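PDB 4G29: secreted effector protein sseI from Salmonella enterica subsp. enterica serovar Typhimurium, which acts as a virulence factor whose catalytic domain belongs to the cysteine protease superfamily and probably works through a cysteine-centred active site. Local coordinates for residues I76-V84 and F94-E102. Residues are numbered along the deposited sequence; the frame is centred on the assembly and turned at random.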
ATOM      1  N   ILE A  76      -2.141  -5.390  17.678  1.00 22.07           N
ATOM      2  CA  ILE A  76      -2.253  -4.280  16.752  1.00 21.49           C
ATOM      3  C   ILE A  76      -1.652  -4.737  15.421  1.00 20.82           C
ATOM      4  O   ILE A  76      -0.433  -4.978  15.333  1.00 22.10           O
ATOM      5  CB  ILE A  76      -1.530  -2.971  17.237  1.00 21.14           C
ATOM      6  CG1 ILE A  76      -2.026  -2.567  18.626  1.00 23.75           C
ATOM      7  CG2 ILE A  76      -1.745  -1.836  16.171  1.00 19.91           C
ATOM      8  CD1 ILE A  76      -1.371  -1.255  19.253  1.00 22.95           C
ATOM      9  N   PRO A  77      -2.476  -4.837  14.382  1.00 19.47           N
ATOM     10  CA  PRO A  77      -1.897  -5.258  13.115  1.00 20.32           C
ATOM     11  C   PRO A  77      -0.975  -4.191  12.541  1.00 20.21           C
ATOM     12  O   PRO A  77      -0.980  -3.052  12.969  1.00 21.34           O
ATOM     13  CB  PRO A  77      -3.128  -5.341  12.199  1.00 20.03           C
ATOM     14  CG  PRO A  77      -4.071  -4.294  12.724  1.00 19.07           C
ATOM     15  CD  PRO A  77      -3.914  -4.541  14.237  1.00 20.12           C
ATOM     16  N   THR A  78      -0.117  -4.594  11.630  1.00 19.75           N
ATOM     17  CA  THR A  78       0.710  -3.632  10.909  1.00 20.06           C
ATOM     18  C   THR A  78      -0.128  -2.949   9.839  1.00 18.77           C
ATOM     19  O   THR A  78      -0.852  -3.618   9.092  1.00 19.53           O
ATOM     20  CB  THR A  78       1.867  -4.330  10.323  1.00 22.47           C
ATOM     21  OG1 THR A  78       2.653  -4.900  11.377  1.00 23.88           O
ATOM     22  CG2 THR A  78       2.716  -3.353   9.438  1.00 24.44           C
ATOM     23  N   ASN A  79      -0.026  -1.636   9.766  1.00 18.72           N
ATOM     24  CA  ASN A  79      -0.759  -0.896   8.745  1.00 19.05           C
ATOM     25  C   ASN A  79       0.172  -0.407   7.646  1.00 17.66           C
ATOM     26  O   ASN A  79       1.435  -0.377   7.782  1.00 20.12           O
ATOM     27  CB  ASN A  79      -1.690   0.167   9.344  1.00 18.66           C
ATOM     28  CG  ASN A  79      -0.943   1.342   9.953  1.00 20.68           C
ATOM     29  OD1 ASN A  79       0.298   1.340   9.951  1.00 22.43           O
ATOM     30  ND2 ASN A  79      -1.672   2.370  10.451  1.00 18.83           N
ATOM     31  N   HIS A  80      -0.420  -0.047   6.532  1.00 16.36           N
ATOM     32  CA  HIS A  80       0.297   0.516   5.418  1.00 15.87           C
ATOM     33  C   HIS A  80      -0.717   1.264   4.529  1.00 14.66           C
ATOM     34  O   HIS A  80      -1.926   1.041   4.618  1.00 15.36           O
ATOM     35  CB  HIS A  80       1.005  -0.571   4.602  1.00 15.81           C
ATOM     36  CG  HIS A  80       1.991  -0.042   3.602  1.00 16.35           C
ATOM     37  ND1 HIS A  80       3.070   0.742   3.953  1.00 18.44           N
ATOM     38  CD2 HIS A  80       2.052  -0.184   2.253  1.00 16.79           C
ATOM     39  CE1 HIS A  80       3.746   1.055   2.864  1.00 21.37           C
ATOM     40  NE2 HIS A  80       3.136   0.522   1.815  1.00 19.88           N
ATOM     41  N   PHE A  81      -0.194   2.168   3.737  1.00 15.16           N
ATOM     42  CA  PHE A  81      -1.004   3.033   2.858  1.00 16.31           C
ATOM     43  C   PHE A  81      -0.372   3.219   1.499  1.00 17.30           C
ATOM     44  O   PHE A  81       0.841   3.443   1.374  1.00 18.88           O
ATOM     45  CB  PHE A  81      -1.286   4.393   3.502  1.00 17.39           C
ATOM     46  CG  PHE A  81      -2.003   4.276   4.820  1.00 16.01           C
ATOM     47  CD1 PHE A  81      -3.366   4.171   4.859  1.00 15.27           C
ATOM     48  CD2 PHE A  81      -1.298   4.273   5.994  1.00 17.40           C
ATOM     49  CE1 PHE A  81      -4.011   4.023   6.034  1.00 18.67           C
ATOM     50  CE2 PHE A  81      -1.984   4.124   7.187  1.00 17.92           C
ATOM     51  CZ  PHE A  81      -3.303   3.989   7.187  1.00 18.80           C
ATOM     52  N   ALA A  82      -1.201   3.183   0.469  1.00 16.38           N
ATOM     53  CA  ALA A  82      -0.732   3.447  -0.872  1.00 17.35           C
ATOM     54  C   ALA A  82      -1.782   4.346  -1.562  1.00 17.06           C
ATOM     55  O   ALA A  82      -2.864   4.539  -1.019  1.00 18.48           O
ATOM     56  CB  ALA A  82      -0.527   2.125  -1.675  1.00 18.73           C
ATOM     57  N   VAL A  83      -1.492   4.780  -2.766  1.00 17.42           N
ATOM     58  CA  VAL A  83      -2.446   5.627  -3.528  1.00 17.35           C
ATOM     59  C   VAL A  83      -2.709   4.981  -4.886  1.00 17.63           C
ATOM     60  O   VAL A  83      -1.780   4.499  -5.535  1.00 17.59           O
ATOM     61  CB  VAL A  83      -1.938   7.090  -3.651  1.00 18.41           C
ATOM     62  CG1 VAL A  83      -2.989   7.996  -4.249  1.00 20.04           C
ATOM     63  CG2 VAL A  83      -1.476   7.665  -2.273  1.00 19.45           C
ATOM     64  N   VAL A  84      -3.977   4.940  -5.280  1.00 19.03           N
ATOM     65  CA  VAL A  84      -4.413   4.272  -6.500  1.00 19.18           C
ATOM     66  C   VAL A  84      -5.041   5.312  -7.424  1.00 20.59           C
ATOM     67  O   VAL A  84      -5.778   6.223  -6.984  1.00 19.52           O
ATOM     68  CB  VAL A  84      -5.510   3.235  -6.195  1.00 19.26           C
ATOM     69  CG1 VAL A  84      -5.733   2.330  -7.394  1.00 19.05           C
ATOM     70  CG2 VAL A  84      -5.228   2.489  -4.925  1.00 22.78           C
ATOM     71  N   PHE A  94       0.705   3.692  -6.688  1.00 18.34           N
ATOM     72  CA  PHE A  94       1.948   4.298  -6.228  1.00 18.06           C
ATOM     73  C   PHE A  94       2.113   3.920  -4.756  1.00 17.92           C
ATOM     74  O   PHE A  94       1.303   4.314  -3.872  1.00 17.57           O
ATOM     75  CB  PHE A  94       1.895   5.810  -6.410  1.00 17.68           C
ATOM     76  CG  PHE A  94       2.142   6.300  -7.816  1.00 20.86           C
ATOM     77  CD1 PHE A  94       1.279   5.995  -8.862  1.00 23.31           C
ATOM     78  CD2 PHE A  94       3.166   7.231  -8.048  1.00 25.27           C
ATOM     79  CE1 PHE A  94       1.496   6.517 -10.168  1.00 28.03           C
ATOM     80  CE2 PHE A  94       3.364   7.762  -9.271  1.00 23.82           C
ATOM     81  CZ  PHE A  94       2.550   7.387 -10.371  1.00 28.55           C
ATOM     82  N   ASP A  95       3.153   3.151  -4.478  1.00 17.89           N
ATOM     83  CA  ASP A  95       3.434   2.690  -3.133  1.00 17.62           C
ATOM     84  C   ASP A  95       4.917   2.877  -2.882  1.00 17.16           C
ATOM     85  O   ASP A  95       5.692   1.915  -2.836  1.00 17.64           O
ATOM     86  CB  ASP A  95       2.996   1.218  -3.012  1.00 18.42           C
ATOM     87  CG  ASP A  95       3.140   0.637  -1.601  1.00 19.90           C
ATOM     88  OD1 ASP A  95       3.574   1.350  -0.688  1.00 18.29           O
ATOM     89  OD2 ASP A  95       2.801  -0.572  -1.448  1.00 18.64           O
ATOM     90  N   VAL A  96       5.291   4.143  -2.759  1.00 17.98           N
ATOM     91  CA  VAL A  96       6.681   4.549  -2.696  1.00 18.27           C
ATOM     92  C   VAL A  96       7.362   4.323  -1.323  1.00 20.01           C
ATOM     93  O   VAL A  96       8.541   4.597  -1.193  1.00 21.19           O
ATOM     94  CB  VAL A  96       6.918   5.986  -3.220  1.00 20.24           C
ATOM     95  CG1 VAL A  96       6.307   6.196  -4.646  1.00 21.49           C
ATOM     96  CG2 VAL A  96       6.346   7.045  -2.291  1.00 18.27           C
ATOM     97  N   SER A  97       6.628   3.810  -0.341  1.00 18.12           N
ATOM     98  CA  SER A  97       7.206   3.430   0.943  1.00 19.98           C
ATOM     99  C   SER A  97       7.065   1.938   1.263  1.00 18.75           C
ATOM    100  O   SER A  97       7.253   1.536   2.414  1.00 18.59           O
ATOM    101  CB  SER A  97       6.643   4.275   2.063  1.00 19.43           C
ATOM    102  OG  SER A  97       5.278   4.050   2.300  1.00 22.66           O
ATOM    103  N   ALA A  98       6.785   1.112   0.253  1.00 19.85           N
ATOM    104  CA  ALA A  98       6.573  -0.340   0.436  1.00 18.67           C
ATOM    105  C   ALA A  98       7.778  -0.977   1.115  1.00 20.38           C
ATOM    106  O   ALA A  98       7.669  -1.902   1.926  1.00 21.83           O
ATOM    107  CB  ALA A  98       6.322  -1.039  -0.974  1.00 18.81           C
ATOM    108  N   HIS A  99       8.938  -0.495   0.725  1.00 20.39           N
ATOM    109  CA  HIS A  99      10.190  -1.029   1.222  1.00 22.08           C
ATOM    110  C   HIS A  99      10.445  -0.784   2.687  1.00 24.15           C
ATOM    111  O   HIS A  99      11.469  -1.310   3.218  1.00 25.60           O
ATOM    112  CB  HIS A  99      11.405  -0.594   0.421  1.00 24.05           C
ATOM    113  CG  HIS A  99      11.465   0.875   0.221  1.00 20.77           C
ATOM    114  ND1 HIS A  99      12.532   1.648   0.626  1.00 26.58           N
ATOM    115  CD2 HIS A  99      10.535   1.722  -0.245  1.00 17.41           C
ATOM    116  CE1 HIS A  99      12.279   2.912   0.302  1.00 22.12           C
ATOM    117  NE2 HIS A  99      11.063   2.979  -0.204  1.00 24.84           N
ATOM    118  N   GLN A 100       9.540  -0.077   3.366  1.00 23.70           N
ATOM    119  CA  GLN A 100       9.590  -0.062   4.834  1.00 25.34           C
ATOM    120  C   GLN A 100       9.534  -1.480   5.447  1.00 25.93           C
ATOM    121  O   GLN A 100       9.952  -1.665   6.569  1.00 28.20           O
ATOM    122  CB  GLN A 100       8.557   0.851   5.462  1.00 25.05           C
ATOM    123  CG  GLN A 100       7.145   0.350   5.449  1.00 24.10           C
ATOM    124  CD  GLN A 100       6.233   0.995   6.474  1.00 28.27           C
ATOM    125  OE1 GLN A 100       6.667   1.350   7.576  1.00 29.63           O
ATOM    126  NE2 GLN A 100       4.927   1.040   6.166  1.00 28.13           N
ATOM    127  N   PHE A 101       9.058  -2.460   4.680  1.00 25.05           N
ATOM    128  CA  PHE A 101       8.910  -3.853   5.123  1.00 26.90           C
ATOM    129  C   PHE A 101      10.071  -4.781   4.757  1.00 28.04           C
ATOM    130  O   PHE A 101      10.105  -5.959   5.185  1.00 29.66           O
ATOM    131  CB  PHE A 101       7.590  -4.435   4.596  1.00 25.05           C
ATOM    132  CG  PHE A 101       6.393  -3.676   5.053  1.00 25.17           C
ATOM    133  CD1 PHE A 101       6.165  -3.513   6.397  1.00 25.21           C
ATOM    134  CD2 PHE A 101       5.529  -3.102   4.140  1.00 24.12           C
ATOM    135  CE1 PHE A 101       5.103  -2.791   6.869  1.00 27.55           C
ATOM    136  CE2 PHE A 101       4.440  -2.386   4.567  1.00 24.79           C
ATOM    137  CZ  PHE A 101       4.218  -2.216   5.923  1.00 21.16           C
ATOM    138  N   GLU A 102      11.030  -4.261   3.994  1.00 30.32           N
ATOM    139  CA  GLU A 102      12.183  -5.065   3.524  1.00 33.49           C
ATOM    140  C   GLU A 102      12.860  -5.858   4.624  1.00 37.62           C
ATOM    141  O   GLU A 102      13.231  -7.047   4.430  1.00 39.39           O
ATOM    142  CB  GLU A 102      13.225  -4.167   2.860  1.00 33.48           C
ATOM    143  CG  GLU A 102      14.239  -4.942   2.026  1.00 36.41           C
ATOM    144  CD  GLU A 102      15.368  -4.059   1.504  1.00 41.23           C
ATOM    145  OE1 GLU A 102      15.498  -2.905   1.993  1.00 40.64           O
ATOM    146  OE2 GLU A 102      16.131  -4.535   0.614  1.00 43.07           O
TER
HETATM  147  O   HOH W   1       3.510   3.931   0.221  1.00 14.42           O
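Asp95 and Gln100 grip His80 at its two ring nitrogens, a worked example of how a histidine bonded at both is fixed in its ring rotation. His80 NE2 donates to Asp95 OD1 at 2.7 Å, on the syn side of the carboxylate, while Gln100 NE2 donates to His80 ND1 at 2.9 Å from within its own amide plane but 21° out of the imidazole plane. With CG anti to the backbone N (chi1 -168°), the ring projects from the strand toward both partners. A water links Asp95 OD1, the Phe81 carbonyl and Ser97 OG, and Asp95 OD2 is held by Tyr124 and Trp120. Farther along, Val83 and Phe94 form an antiparallel hydrogen-bonded pair, Val83 N to Phe94 O and Phe94 N to Val83 O. Phe101 turns an edge onto one imidazole face, a T-shaped pair with planes 68° apart and CE2 3.5 Å from His80 CG; Thr78 CG2 packs against Phe101 CE1 at 3.6 Å. A type I turn from Asp95 to Ala98 leads into the 3-10 segment supplying Gln100 and Phe101. Strand 61-69 flanks 78-87 on its other edge, strand 113-116 pairs with 90-95 on the edge turned away from 78-87, and helix 42-55 brings Cys42 against His80, consistent with a Cys42-His80-Asp95 triad in this papain-like domain.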